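Local coordinates for protein tumor necrosis factor receptor superfamily member 16 (Rattus norvegicus, PDB 4F42) that binds neurotrophins at the cell surface with low affinity and probably passes the signal inward through the cytoplasmic death domain described here, at residues 3-8 / 54-59; 17-22 / 80-85; 23-28 / 50-55; 30-35 / 68-73. All coordinates share one frame; numbering follows the deposited sequence.

Contact 1 of 4, residues 3-8 / 54-59; sequences NLYSSL and ASWGAQ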
loop_
_atom_site.group_PDB
_atom_site.type_symbol
_atom_site.label_atom_id
_atom_site.label_comp_id
_atom_site.label_asym_id
_atom_site.label_seq_id
_atom_site.Cartn_x
_atom_site.Cartn_y
_atom_site.Cartn_z
ATOM N N ASN A 3 -5.857 -11.654 7.132
ATOM C CA ASN A 3 -4.406 -11.609 7.215
ATOM C C ASN A 3 -3.867 -10.181 7.233
ATOM O O ASN A 3 -4.214 -9.372 6.374
ATOM C CB ASN A 3 -3.725 -12.482 6.131
ATOM C CG ASN A 3 -4.456 -12.469 4.773
ATOM O OD1 ASN A 3 -5.613 -12.048 4.654
ATOM N ND2 ASN A 3 -3.767 -12.960 3.742
ATOM N N LEU A 4 -3.049 -9.882 8.243
ATOM C CA LEU A 4 -2.329 -8.616 8.321
ATOM C C LEU A 4 -1.414 -8.492 7.118
ATOM O O LEU A 4 -0.762 -9.464 6.728
ATOM C CB LEU A 4 -1.487 -8.530 9.599
ATOM C CG LEU A 4 -2.127 -8.363 10.980
ATOM C CD1 LEU A 4 -1.050 -8.438 12.057
ATOM C CD2 LEU A 4 -2.922 -7.062 11.114
ATOM N N TYR A 5 -1.368 -7.304 6.529
ATOM C CA TYR A 5 -0.433 -7.038 5.445
ATOM C C TYR A 5 1.012 -7.361 5.865
ATOM O O TYR A 5 1.728 -8.046 5.144
ATOM C CB TYR A 5 -0.543 -5.590 4.941
ATOM C CG TYR A 5 0.481 -5.305 3.869
ATOM C CD1 TYR A 5 0.234 -5.640 2.536
ATOM C CD2 TYR A 5 1.726 -4.755 4.192
ATOM C CE1 TYR A 5 1.185 -5.418 1.552
ATOM C CE2 TYR A 5 2.686 -4.532 3.211
ATOM C CZ TYR A 5 2.409 -4.861 1.897
ATOM O OH TYR A 5 3.361 -4.643 0.926
ATOM N N SER A 6 1.413 -6.874 7.038
ATOM C CA SER A 6 2.780 -7.021 7.545
ATOM C C SER A 6 3.264 -8.464 7.693
ATOM O O SER A 6 4.461 -8.697 7.795
ATOM C CB SER A 6 2.939 -6.282 8.886
ATOM O OG SER A 6 2.197 -6.902 9.930
ATOM N N SER A 7 2.333 -9.418 7.708
ATOM C CA SER A 7 2.643 -10.843 7.874
ATOM C C SER A 7 2.926 -11.559 6.563
ATOM O O SER A 7 3.434 -12.680 6.568
ATOM C CB SER A 7 1.492 -11.557 8.587
ATOM O OG SER A 7 1.330 -11.053 9.901
ATOM N N LEU A 8 2.574 -10.932 5.445
ATOM C CA LEU A 8 2.858 -11.499 4.131
ATOM C C LEU A 8 4.358 -11.726 3.943
ATOM O O LEU A 8 5.174 -10.987 4.493
ATOM C CB LEU A 8 2.307 -10.602 3.020
ATOM C CG LEU A 8 0.788 -10.400 2.971
ATOM C CD1 LEU A 8 0.429 -9.291 1.979
ATOM C CD2 LEU A 8 0.061 -11.703 2.639
ATOM N N ALA A 54 4.805 -0.022 5.787
ATOM C CA ALA A 54 5.348 -0.428 7.087
ATOM C C ALA A 54 4.733 0.401 8.205
ATOM O O ALA A 54 4.440 -0.119 9.283
ATOM C CB ALA A 54 6.856 -0.277 7.103
ATOM N N SER A 55 4.560 1.694 7.941
ATOM C CA SER A 55 3.901 2.607 8.865
ATOM C C SER A 55 2.419 2.236 8.991
ATOM O O SER A 55 1.949 1.936 10.092
ATOM C CB SER A 55 4.076 4.055 8.395
ATOM O OG SER A 55 3.121 4.919 8.989
ATOM N N TRP A 56 1.701 2.250 7.864
ATOM C CA TRP A 56 0.290 1.838 7.807
ATOM C C TRP A 56 0.079 0.462 8.453
ATOM O O TRP A 56 -0.794 0.292 9.306
ATOM C CB TRP A 56 -0.209 1.830 6.350
ATOM C CG TRP A 56 -1.606 1.298 6.185
ATOM C CD1 TRP A 56 -2.775 1.936 6.521
ATOM C CD2 TRP A 56 -1.984 0.021 5.656
ATOM N NE1 TRP A 56 -3.849 1.136 6.233
ATOM C CE2 TRP A 56 -3.395 -0.047 5.704
ATOM C CE3 TRP A 56 -1.272 -1.069 5.146
ATOM C CZ2 TRP A 56 -4.106 -1.170 5.254
ATOM C CZ3 TRP A 56 -1.974 -2.185 4.704
ATOM C CH2 TRP A 56 -3.376 -2.228 4.757
ATOM N N GLY A 57 0.914 -0.496 8.050
ATOM C CA GLY A 57 0.846 -1.884 8.504
ATOM C C GLY A 57 0.992 -2.093 9.997
ATOM O O GLY A 57 0.716 -3.189 10.503
ATOM N N ALA A 58 1.422 -1.045 10.698
ATOM C CA ALA A 58 1.572 -1.092 12.157
ATOM C C ALA A 58 0.238 -1.279 12.890
ATOM O O ALA A 58 0.197 -1.940 13.936
ATOM C CB ALA A 58 2.298 0.150 12.671
ATOM N N GLN A 59 -0.840 -0.704 12.345
ATOM C CA GLN A 59 -2.178 -0.819 12.948
ATOM C C GLN A 59 -2.712 -2.244 12.850
ATOM O O GLN A 59 -2.228 -3.046 12.045
ATOM C CB GLN A 59 -3.171 0.124 12.274
ATOM C CG GLN A 59 -2.634 1.508 11.947
ATOM C CD GLN A 59 -3.267 2.086 10.689
ATOM O OE1 GLN A 59 -3.736 1.345 9.815
ATOM N NE2 GLN A 59 -3.282 3.414 10.588
HETATM O O HOH W 1 -0.315 -4.977 8.610
#

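Contact 2 of 4, residues 17-22 / 80-85; sequences EKLLNG and VESLCS. With MNB (5-mercapto-2-nitro-benzoic acid), chain B; MNB (5-mercapto-2-nitro-benzoic acid), chain C.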
loop_
_atom_site.group_PDB
_atom_site.type_symbol
_atom_site.label_atom_id
_atom_site.label_comp_id
_atom_site.label_asym_id
_atom_site.label_seq_id
_atom_site.Cartn_x
_atom_site.Cartn_y
_atom_site.Cartn_z
ATOM N N GLU A 17 4.568 -3.831 -3.766
ATOM C CA GLU A 17 5.393 -2.621 -3.884
ATOM C C GLU A 17 5.694 -2.242 -5.334
ATOM O O GLU A 17 5.666 -1.066 -5.692
ATOM C CB GLU A 17 6.712 -2.796 -3.129
ATOM C CG GLU A 17 6.607 -2.616 -1.629
ATOM C CD GLU A 17 7.841 -3.103 -0.895
ATOM O OE1 GLU A 17 8.919 -3.161 -1.513
ATOM O OE2 GLU A 17 7.734 -3.434 0.304
ATOM N N LYS A 18 5.991 -3.246 -6.155
ATOM C CA LYS A 18 6.301 -3.041 -7.567
ATOM C C LYS A 18 5.118 -2.415 -8.294
ATOM O O LYS A 18 5.296 -1.523 -9.104
ATOM C CB LYS A 18 6.694 -4.361 -8.231
ATOM C CG LYS A 18 7.385 -4.209 -9.590
ATOM C CD LYS A 18 8.908 -4.154 -9.449
ATOM C CE LYS A 18 9.604 -4.179 -10.814
ATOM N NZ LYS A 18 9.597 -5.540 -11.437
ATOM N N LEU A 19 3.915 -2.879 -7.979
ATOM C CA LEU A 19 2.703 -2.425 -8.659
ATOM C C LEU A 19 2.280 -1.033 -8.227
ATOM O O LEU A 19 1.525 -0.359 -8.938
ATOM C CB LEU A 19 1.555 -3.431 -8.454
ATOM C CG LEU A 19 1.719 -4.751 -9.214
ATOM C CD1 LEU A 19 0.760 -5.799 -8.679
ATOM C CD2 LEU A 19 1.541 -4.558 -10.721
ATOM N N LEU A 20 2.770 -0.612 -7.061
ATOM C CA LEU A 20 2.460 0.709 -6.516
ATOM C C LEU A 20 3.516 1.766 -6.857
ATOM O O LEU A 20 3.521 2.860 -6.281
ATOM C CB LEU A 20 2.226 0.627 -5.007
ATOM C CG LEU A 20 1.120 -0.323 -4.536
ATOM C CD1 LEU A 20 1.123 -0.449 -3.015
ATOM C CD2 LEU A 20 -0.235 0.115 -5.048
ATOM N N ASN A 21 4.385 1.432 -7.813
ATOM C CA ASN A 21 5.417 2.331 -8.330
ATOM C C ASN A 21 4.844 3.591 -8.971
ATOM O O ASN A 21 3.630 3.694 -9.186
ATOM C CB ASN A 21 6.357 1.598 -9.318
ATOM C CG ASN A 21 5.656 1.174 -10.624
ATOM O OD1 ASN A 21 5.069 1.995 -11.339
ATOM N ND2 ASN A 21 5.750 -0.114 -10.950
ATOM N N GLY A 22 5.726 4.540 -9.282
ATOM C CA GLY A 22 5.320 5.818 -9.853
ATOM C C GLY A 22 4.659 6.599 -8.747
ATOM O O GLY A 22 5.206 6.691 -7.647
ATOM N N VAL A 80 -5.524 -5.185 -8.063
ATOM C CA VAL A 80 -6.162 -6.244 -7.275
ATOM C C VAL A 80 -6.265 -7.529 -8.109
ATOM O O VAL A 80 -5.916 -8.611 -7.632
ATOM C CB VAL A 80 -7.554 -5.807 -6.718
ATOM C CG1 VAL A 80 -8.183 -6.908 -5.894
ATOM C CG2 VAL A 80 -7.428 -4.550 -5.881
ATOM N N GLU A 81 -6.705 -7.397 -9.362
ATOM C CA GLU A 81 -6.785 -8.528 -10.295
ATOM C C GLU A 81 -5.408 -9.169 -10.492
ATOM O O GLU A 81 -5.269 -10.394 -10.420
ATOM C CB GLU A 81 -7.373 -8.105 -11.660
ATOM C CG GLU A 81 -8.791 -7.491 -11.652
ATOM C CD GLU A 81 -9.903 -8.467 -11.206
ATOM O OE1 GLU A 81 -9.622 -9.681 -11.061
ATOM O OE2 GLU A 81 -11.065 -8.013 -10.991
ATOM N N SER A 82 -4.398 -8.328 -10.714
ATOM C CA SER A 82 -3.032 -8.778 -10.988
ATOM C C SER A 82 -2.389 -9.530 -9.822
ATOM O O SER A 82 -1.620 -10.479 -10.023
ATOM C CB SER A 82 -2.161 -7.585 -11.393
ATOM O OG SER A 82 -0.826 -7.984 -11.637
ATOM N N LEU A 83 -2.713 -9.104 -8.608
ATOM C CA LEU A 83 -2.174 -9.717 -7.406
ATOM C C LEU A 83 -2.887 -11.007 -7.063
ATOM O O LEU A 83 -2.311 -11.887 -6.432
ATOM C CB LEU A 83 -2.259 -8.751 -6.219
ATOM C CG LEU A 83 -1.211 -7.640 -6.175
ATOM C CD1 LEU A 83 -1.634 -6.577 -5.188
ATOM C CD2 LEU A 83 0.178 -8.200 -5.840
ATOM N N CYS A 84 -4.149 -11.104 -7.466
ATOM C CA CYS A 84 -4.959 -12.287 -7.191
ATOM C C CYS A 84 -4.771 -13.380 -8.253
ATOM O O CYS A 84 -5.315 -14.480 -8.122
ATOM C CB CYS A 84 -6.437 -11.893 -7.079
ATOM S SG CYS A 84 -6.883 -10.877 -5.629
ATOM N N SER A 85 -3.995 -13.072 -9.292
ATOM C CA SER A 85 -3.779 -13.965 -10.439
ATOM C C SER A 85 -2.997 -15.246 -10.097
ATOM O O SER A 85 -1.835 -15.200 -9.663
ATOM C CB SER A 85 -3.063 -13.203 -11.552
ATOM O OG SER A 85 -3.261 -13.828 -12.805
HETATM C C6 MNB B . 11.887 0.184 -4.955
HETATM C C1 MNB B . 11.079 -0.803 -5.509
HETATM C C2 MNB B . 10.755 -2.036 -4.710
HETATM C C3 MNB B . 11.294 -2.132 -3.425
HETATM C C4 MNB B . 12.099 -1.111 -2.922
HETATM C C5 MNB B . 12.393 0.032 -3.671
HETATM S S5 MNB B . 13.397 1.241 -3.019
HETATM C C10 MNB B . 10.573 -0.561 -6.896
HETATM O O12 MNB B . 10.914 -1.336 -7.813
HETATM O O11 MNB B . 9.834 0.427 -7.100
HETATM N N7 MNB B . 9.942 -3.096 -5.197
HETATM O O9 MNB B . 9.985 -4.223 -4.698
HETATM O O8 MNB B . 9.180 -2.911 -6.131
HETATM C C6 MNB C . -4.185 -12.954 -2.726
HETATM C C1 MNB C . -2.906 -12.748 -2.216
HETATM C C2 MNB C . -2.282 -11.386 -2.337
HETATM C C3 MNB C . -3.015 -10.370 -2.948
HETATM C C4 MNB C . -4.285 -10.631 -3.438
HETATM C C5 MNB C . -4.861 -11.895 -3.332
HETATM S S5 MNB C . -6.420 -12.117 -3.955
HETATM C C10 MNB C . -2.193 -13.905 -1.578
HETATM O O12 MNB C . -1.542 -14.659 -2.325
HETATM O O11 MNB C . -2.261 -14.098 -0.343
HETATM N N7 MNB C . -0.999 -11.076 -1.845
HETATM O O9 MNB C . -0.450 -10.035 -2.167
HETATM O O8 MNB C . -0.419 -11.821 -1.072
#

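Contact 3 of 4, residues 23-28 / 50-55; sequences DTWRHL and RALLAS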
loop_
_atom_site.group_PDB
_atom_site.type_symbol
_atom_site.label_atom_id
_atom_site.label_comp_id
_atom_site.label_asym_id
_atom_site.label_seq_id
_atom_site.Cartn_x
_atom_site.Cartn_y
_atom_site.Cartn_z
ATOM N N ASP A 23 3.468 7.126 -9.030
ATOM C CA ASP A 23 2.701 7.880 -8.040
ATOM C C ASP A 23 1.543 7.101 -7.413
ATOM O O ASP A 23 0.821 7.637 -6.571
ATOM C CB ASP A 23 2.187 9.191 -8.640
ATOM C CG ASP A 23 3.314 10.081 -9.153
ATOM O OD1 ASP A 23 4.165 10.521 -8.338
ATOM O OD2 ASP A 23 3.334 10.338 -10.382
ATOM N N THR A 24 1.372 5.843 -7.800
ATOM C CA THR A 24 0.252 5.044 -7.301
ATOM C C THR A 24 0.228 4.958 -5.765
ATOM O O THR A 24 -0.844 5.009 -5.151
ATOM C CB THR A 24 0.224 3.643 -7.944
ATOM O OG1 THR A 24 0.445 3.763 -9.356
ATOM C CG2 THR A 24 -1.120 2.986 -7.724
ATOM N N TRP A 25 1.408 4.864 -5.147
ATOM C CA TRP A 25 1.506 4.805 -3.686
ATOM C C TRP A 25 0.954 6.072 -3.028
ATOM O O TRP A 25 0.326 6.005 -1.966
ATOM C CB TRP A 25 2.945 4.525 -3.230
ATOM C CG TRP A 25 3.900 5.660 -3.439
ATOM C CD1 TRP A 25 4.559 5.971 -4.591
ATOM C CD2 TRP A 25 4.304 6.638 -2.469
ATOM N NE1 TRP A 25 5.347 7.077 -4.401
ATOM C CE2 TRP A 25 5.214 7.504 -3.106
ATOM C CE3 TRP A 25 3.988 6.860 -1.120
ATOM C CZ2 TRP A 25 5.811 8.580 -2.445
ATOM C CZ3 TRP A 25 4.577 7.932 -0.467
ATOM C CH2 TRP A 25 5.477 8.779 -1.130
ATOM N N ARG A 26 1.181 7.218 -3.668
ATOM C CA ARG A 26 0.606 8.490 -3.207
ATOM C C ARG A 26 -0.928 8.475 -3.257
ATOM O O ARG A 26 -1.588 8.870 -2.300
ATOM C CB ARG A 26 1.171 9.670 -4.008
ATOM C CG ARG A 26 2.707 9.750 -4.006
ATOM C CD ARG A 26 3.224 11.000 -4.711
ATOM N NE ARG A 26 2.677 12.195 -4.068
ATOM C CZ ARG A 26 3.329 12.951 -3.182
ATOM N NH1 ARG A 26 4.585 12.668 -2.841
ATOM N NH2 ARG A 26 2.722 14.001 -2.648
ATOM N N HIS A 27 -1.487 7.997 -4.363
ATOM C CA HIS A 27 -2.941 7.914 -4.524
ATOM C C HIS A 27 -3.528 6.995 -3.453
ATOM O O HIS A 27 -4.518 7.336 -2.800
ATOM C CB HIS A 27 -3.314 7.428 -5.937
ATOM C CG HIS A 27 -2.556 8.118 -7.036
ATOM N ND1 HIS A 27 -2.190 7.480 -8.203
ATOM C CD2 HIS A 27 -2.076 9.383 -7.133
ATOM C CE1 HIS A 27 -1.534 8.328 -8.977
ATOM N NE2 HIS A 27 -1.454 9.489 -8.351
ATOM N N LEU A 28 -2.882 5.847 -3.262
ATOM C CA LEU A 28 -3.289 4.871 -2.249
ATOM C C LEU A 28 -3.200 5.435 -0.836
ATOM O O LEU A 28 -4.129 5.279 -0.040
ATOM C CB LEU A 28 -2.452 3.598 -2.369
ATOM C CG LEU A 28 -2.584 2.533 -1.290
ATOM C CD1 LEU A 28 -3.972 1.922 -1.321
ATOM C CD2 LEU A 28 -1.532 1.470 -1.516
ATOM N N ARG A 50 7.404 1.119 0.480
ATOM C CA ARG A 50 7.697 0.218 1.591
ATOM C C ARG A 50 7.582 0.917 2.953
ATOM O O ARG A 50 7.018 0.360 3.899
ATOM C CB ARG A 50 9.086 -0.391 1.426
ATOM C CG ARG A 50 9.514 -1.285 2.577
ATOM C CD ARG A 50 10.837 -1.937 2.261
ATOM N NE ARG A 50 10.754 -2.793 1.077
ATOM C CZ ARG A 50 11.789 -3.426 0.524
ATOM N NH1 ARG A 50 13.015 -3.305 1.038
ATOM N NH2 ARG A 50 11.592 -4.189 -0.552
ATOM N N ALA A 51 8.122 2.132 3.034
ATOM C CA ALA A 51 8.041 2.954 4.247
ATOM C C ALA A 51 6.589 3.271 4.635
ATOM O O ALA A 51 6.237 3.203 5.808
ATOM C CB ALA A 51 8.857 4.245 4.076
ATOM N N LEU A 52 5.761 3.590 3.644
ATOM C CA LEU A 52 4.356 3.914 3.865
ATOM C C LEU A 52 3.610 2.723 4.425
ATOM O O LEU A 52 2.929 2.832 5.438
ATOM C CB LEU A 52 3.683 4.360 2.566
ATOM C CG LEU A 52 2.159 4.509 2.667
ATOM C CD1 LEU A 52 1.788 5.918 3.072
ATOM C CD2 LEU A 52 1.503 4.137 1.348
ATOM N N LEU A 53 3.747 1.588 3.753
ATOM C CA LEU A 53 3.063 0.362 4.115
ATOM C C LEU A 53 3.534 -0.235 5.438
ATOM O O LEU A 53 2.752 -0.879 6.127
ATOM C CB LEU A 53 3.186 -0.649 2.970
ATOM C CG LEU A 53 2.519 -0.182 1.661
ATOM C CD1 LEU A 53 2.920 -1.055 0.496
ATOM C CD2 LEU A 53 0.990 -0.101 1.791
ATOM N N ALA A 54 4.805 -0.022 5.787
ATOM C CA ALA A 54 5.348 -0.428 7.087
ATOM C C ALA A 54 4.733 0.401 8.205
ATOM O O ALA A 54 4.440 -0.119 9.283
ATOM C CB ALA A 54 6.856 -0.277 7.103
ATOM N N SER A 55 4.560 1.694 7.941
ATOM C CA SER A 55 3.901 2.607 8.865
ATOM C C SER A 55 2.419 2.236 8.991
ATOM O O SER A 55 1.949 1.936 10.092
ATOM C CB SER A 55 4.076 4.055 8.395
ATOM O OG SER A 55 3.121 4.919 8.989
#

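Contact 4 of 4, residues 30-35 / 68-73; sequences GELGYQ and LAALRR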
loop_
_atom_site.group_PDB
_atom_site.type_symbol
_atom_site.label_atom_id
_atom_site.label_comp_id
_atom_site.label_asym_id
_atom_site.label_seq_id
_atom_site.Cartn_x
_atom_site.Cartn_y
_atom_site.Cartn_z
ATOM N N GLY A 30 -3.398 8.491 0.104
ATOM C CA GLY A 30 -4.547 9.386 0.231
ATOM C C GLY A 30 -5.789 8.643 0.692
ATOM O O GLY A 30 -6.453 9.063 1.640
ATOM N N GLU A 31 -6.082 7.525 0.025
ATOM C CA GLU A 31 -7.218 6.659 0.351
ATOM C C GLU A 31 -7.115 6.041 1.751
ATOM O O GLU A 31 -8.123 5.863 2.437
ATOM C CB GLU A 31 -7.362 5.569 -0.721
ATOM C CG GLU A 31 -8.502 4.574 -0.525
ATOM C CD GLU A 31 -9.889 5.213 -0.421
ATOM O OE1 GLU A 31 -10.128 6.295 -1.016
ATOM O OE2 GLU A 31 -10.755 4.608 0.252
ATOM N N LEU A 32 -5.894 5.724 2.172
ATOM C CA LEU A 32 -5.662 5.161 3.506
ATOM C C LEU A 32 -5.732 6.228 4.615
ATOM O O LEU A 32 -5.666 5.911 5.810
ATOM C CB LEU A 32 -4.343 4.386 3.540
ATOM C CG LEU A 32 -4.207 3.161 2.625
ATOM C CD1 LEU A 32 -2.776 2.669 2.651
ATOM C CD2 LEU A 32 -5.152 2.049 3.042
ATOM N N GLY A 33 -5.888 7.486 4.211
ATOM C CA GLY A 33 -6.163 8.576 5.142
ATOM C C GLY A 33 -4.980 9.456 5.524
ATOM O O GLY A 33 -5.058 10.189 6.506
ATOM N N TYR A 34 -3.895 9.382 4.752
ATOM C CA TYR A 34 -2.703 10.191 4.972
ATOM C C TYR A 34 -2.821 11.553 4.296
ATOM O O TYR A 34 -3.178 11.633 3.127
ATOM C CB TYR A 34 -1.477 9.473 4.406
ATOM C CG TYR A 34 -1.023 8.272 5.188
ATOM C CD1 TYR A 34 -0.094 8.406 6.211
ATOM C CD2 TYR A 34 -1.511 6.993 4.896
ATOM C CE1 TYR A 34 0.338 7.308 6.938
ATOM C CE2 TYR A 34 -1.089 5.876 5.627
ATOM C CZ TYR A 34 -0.160 6.049 6.640
ATOM O OH TYR A 34 0.273 4.985 7.375
ATOM N N GLN A 35 -2.494 12.621 5.019
ATOM C CA GLN A 35 -2.504 13.968 4.443
ATOM C C GLN A 35 -1.324 14.168 3.472
ATOM O O GLN A 35 -0.340 13.419 3.537
ATOM C CB GLN A 35 -2.509 15.037 5.542
ATOM C CG GLN A 35 -3.753 15.043 6.433
ATOM C CD GLN A 35 -5.045 15.216 5.656
ATOM O OE1 GLN A 35 -5.936 14.368 5.721
ATOM N NE2 GLN A 35 -5.149 16.308 4.912
ATOM N N LEU A 68 -6.534 -4.155 -0.385
ATOM C CA LEU A 68 -7.243 -4.465 -1.619
ATOM C C LEU A 68 -8.489 -3.581 -1.778
ATOM O O LEU A 68 -8.714 -3.027 -2.859
ATOM C CB LEU A 68 -7.573 -5.964 -1.671
ATOM C CG LEU A 68 -6.630 -6.934 -2.415
ATOM C CD1 LEU A 68 -5.164 -6.520 -2.456
ATOM C CD2 LEU A 68 -6.749 -8.378 -1.944
ATOM N N ALA A 69 -9.266 -3.417 -0.704
ATOM C CA ALA A 69 -10.421 -2.496 -0.696
ATOM C C ALA A 69 -10.029 -1.063 -1.082
ATOM O O ALA A 69 -10.694 -0.437 -1.913
ATOM C CB ALA A 69 -11.103 -2.494 0.660
ATOM N N ALA A 70 -8.948 -0.558 -0.475
ATOM C CA ALA A 70 -8.413 0.776 -0.789
ATOM C C ALA A 70 -8.084 0.935 -2.270
ATOM O O ALA A 70 -8.321 1.994 -2.846
ATOM C CB ALA A 70 -7.189 1.085 0.065
ATOM N N LEU A 71 -7.563 -0.124 -2.880
ATOM C CA LEU A 71 -7.175 -0.097 -4.286
ATOM C C LEU A 71 -8.370 -0.056 -5.227
ATOM O O LEU A 71 -8.351 0.690 -6.203
ATOM C CB LEU A 71 -6.252 -1.271 -4.629
ATOM C CG LEU A 71 -4.830 -1.216 -4.066
ATOM C CD1 LEU A 71 -4.146 -2.595 -4.146
ATOM C CD2 LEU A 71 -3.987 -0.149 -4.775
ATOM N N ARG A 72 -9.395 -0.859 -4.956
ATOM C CA ARG A 72 -10.652 -0.769 -5.695
ATOM C C ARG A 72 -11.199 0.657 -5.661
ATOM O O ARG A 72 -11.695 1.154 -6.659
ATOM C CB ARG A 72 -11.710 -1.715 -5.115
ATOM C CG ARG A 72 -11.422 -3.217 -5.301
ATOM C CD ARG A 72 -12.607 -4.112 -4.875
ATOM N NE ARG A 72 -12.964 -3.937 -3.469
ATOM C CZ ARG A 72 -13.867 -3.066 -3.026
ATOM N NH1 ARG A 72 -14.531 -2.304 -3.876
ATOM N NH2 ARG A 72 -14.113 -2.963 -1.728
ATOM N N ARG A 73 -11.089 1.311 -4.508
ATOM C CA ARG A 73 -11.678 2.630 -4.308
ATOM C C ARG A 73 -11.002 3.753 -5.084
ATOM O O ARG A 73 -11.663 4.714 -5.454
ATOM C CB ARG A 73 -11.760 2.966 -2.822
ATOM C CG ARG A 73 -12.942 2.314 -2.162
ATOM C CD ARG A 73 -12.596 1.885 -0.764
ATOM N NE ARG A 73 -13.782 1.569 0.012
ATOM C CZ ARG A 73 -13.768 1.273 1.306
ATOM N NH1 ARG A 73 -12.612 1.248 1.964
ATOM N NH2 ARG A 73 -14.906 1.004 1.944
HETATM O O HOH W 2 -10.532 2.630 1.605
#

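Contact 1 of 4, residues 3-8 / 54-59
Tyr5 and Trp56 meet where the N-terminal loop lies against the end of helix 48-56. The touching atoms are Tyr5 CB and the indole corner Trp56 CZ3, 3.7 Å apart. The two side chains cross at about a right angle. A chi1 of 175° turns the Trp56 indole away from its own backbone N, and this lets the far corner of the ring system reach Tyr5. Gly57 offers bare backbone to the 3-10 turn at residues 5-7, and its CA comes within 5.6 Å of Ser6 CA. No direct hydrogen bond joins the segments. One water does so instead: it accepts from Ser6 N at 3.0 Å and donates to Gly57 O at 2.8 Å. Leu4 adds a looser touch, with CD2 at 4.2 Å from Gln59 O.

Local turns hold these groups in place. The 3-10 turn closes through Ser7 N to Leu4 O, and Leu8 N bonds to Tyr5 O. On the other side a type I beta turn runs from Trp56 to Gln59. Further out, backbone bonds tie Asn3 to Leu64 and Tyr5 to Ala62. Both aromatic side chains also rest on Leu67 of helix 64-73, and Tyr5 touches Arg13 and Val16 of helix 10-19. The contact thus packs the segment leading into helix 10-19 against the turn at the C-terminal end of helix 48-56, within the helical bundle of a death domain.

Contact 2 of 4, residues 17-22 / 80-85
Leu19 and Leu83 form the tight part of this contact. Leu19 CD1 lies 3.7 Å from Leu83 CG and 3.8 Å from Leu83 CD2, and the two side chains slide past each other in opposite directions. Leu19 also packs on Ile79, one turn earlier in helix 77-84. The loose side is Ser82, which is exposed to solvent and keeps its OG 4.0 Å from Leu19 CD1. Both leucines are themselves partly exposed, so this is a surface contact. No hydrogen bond joins the two segments.

Each segment also meets a mercaptonitrobenzoate. Cys84 SG is bonded to S5 of one group at 2.1 Å, a mixed disulfide. The ring of that group passes beside Leu83, with C3 at 3.7 Å from Leu83 CB. The other group lies near Glu17 and Lys18, and its O8 is 3.2 Å from Lys18 N. Glu17 OE1 forms a salt bridge with Arg50. The disulfide implies that the Cys84 thiol could be reached by a thiol reagent, while the helices themselves meet through apolar packing.

Contact 3 of 4, residues 23-28 / 50-55
Leu52 buries the most surface here, and it points from helix 48-56 at the backbone and indole of Trp25. Its CD2 methyl lies 4.0 Å from Trp25 O and 4.4 Å from Trp25 CE3. The methyl comes to the edge of the indole, near the ring plane. Leu52 CG stands anti to the backbone N (chi1 171°), which carries the branch across to helix 24-32.

Trp25 is the second main partner. Arg26 CG covers one ring face, 3.5 Å above the plane and over its centre. The indole also packs on Pro48 and Val49 of helix 48-56 and on Ile39 of helix 36-41. Arg26 in turn forms a salt bridge with Asp40, so a charged pair lies beside this apolar packing.

Leu28, one helical turn after Trp25, makes the third part. Its CD2 is 4.4 Å from Leu53 CD2, a loose methyl-to-methyl contact. Leu28 continues the apolar layer to Leu20 and to Leu67, Ala70 and Leu71 of helix 64-73. All four touching residues are buried, and no hydrogen bond crosses the contact. This is helix-to-helix packing by leucine and tryptophan in the hydrophobic core of the six-helix death-domain fold.

Contact 4 of 4, residues 30-35 / 68-73
Glu31 and Leu32 of helix 24-32 meet Ala70 and Arg73 of helix 64-73, a helix pair of the death-domain bundle. Just after Leu32, a Schellman motif at Gly33 ends the first of these helices. The apolar part centres on the Ala70 methyl. Leu32 CD2 touches Ala70 CB at 3.7 Å, and Glu31 CG comes within 3.8 Å of the same carbon. Leu28 also covers Ala70, and Leu32 packs against Trp56.

Side chain meets backbone where Glu31 CG lies 3.5 Å from Ala70 O.

The charged part lies toward the outside of the helix pair. The Glu31 chain bends at chi2 (57°), and this brings the carboxylate to the aliphatic stem of Arg73. Glu31 OE2 lies 3.4 Å from Arg73 CD. Carboxylate and guanidinium planes are 50° apart, and no direct salt bridge forms. Glu31 OE2 stays 4.2 Å from Arg73 NH1, well out of the guanidinium plane, with no N-H pointing at it.

The four contacts tie together five of the six helices of one small death domain. Along the chain, contacts 3 and 4 are nested inside the loop closed by contact 2 and cross each other. Contact 1 crosses contacts 2 and 4, and ends on the same stretch as contact 3, sharing Ala54 and Ser55 of helix 48-56. Contacts 3 and 4 share helix 24-32, with centres about 10 Å apart. Contacts 1 and 2 are furthest apart, about 16 Å between centres. Leu20, next to Leu19 of contact 2, packs on Leu53 of contact 3 and Leu71 of contact 4. Contact 3 sits in the core, and the others close the bundle round it, contact 2 at the surface.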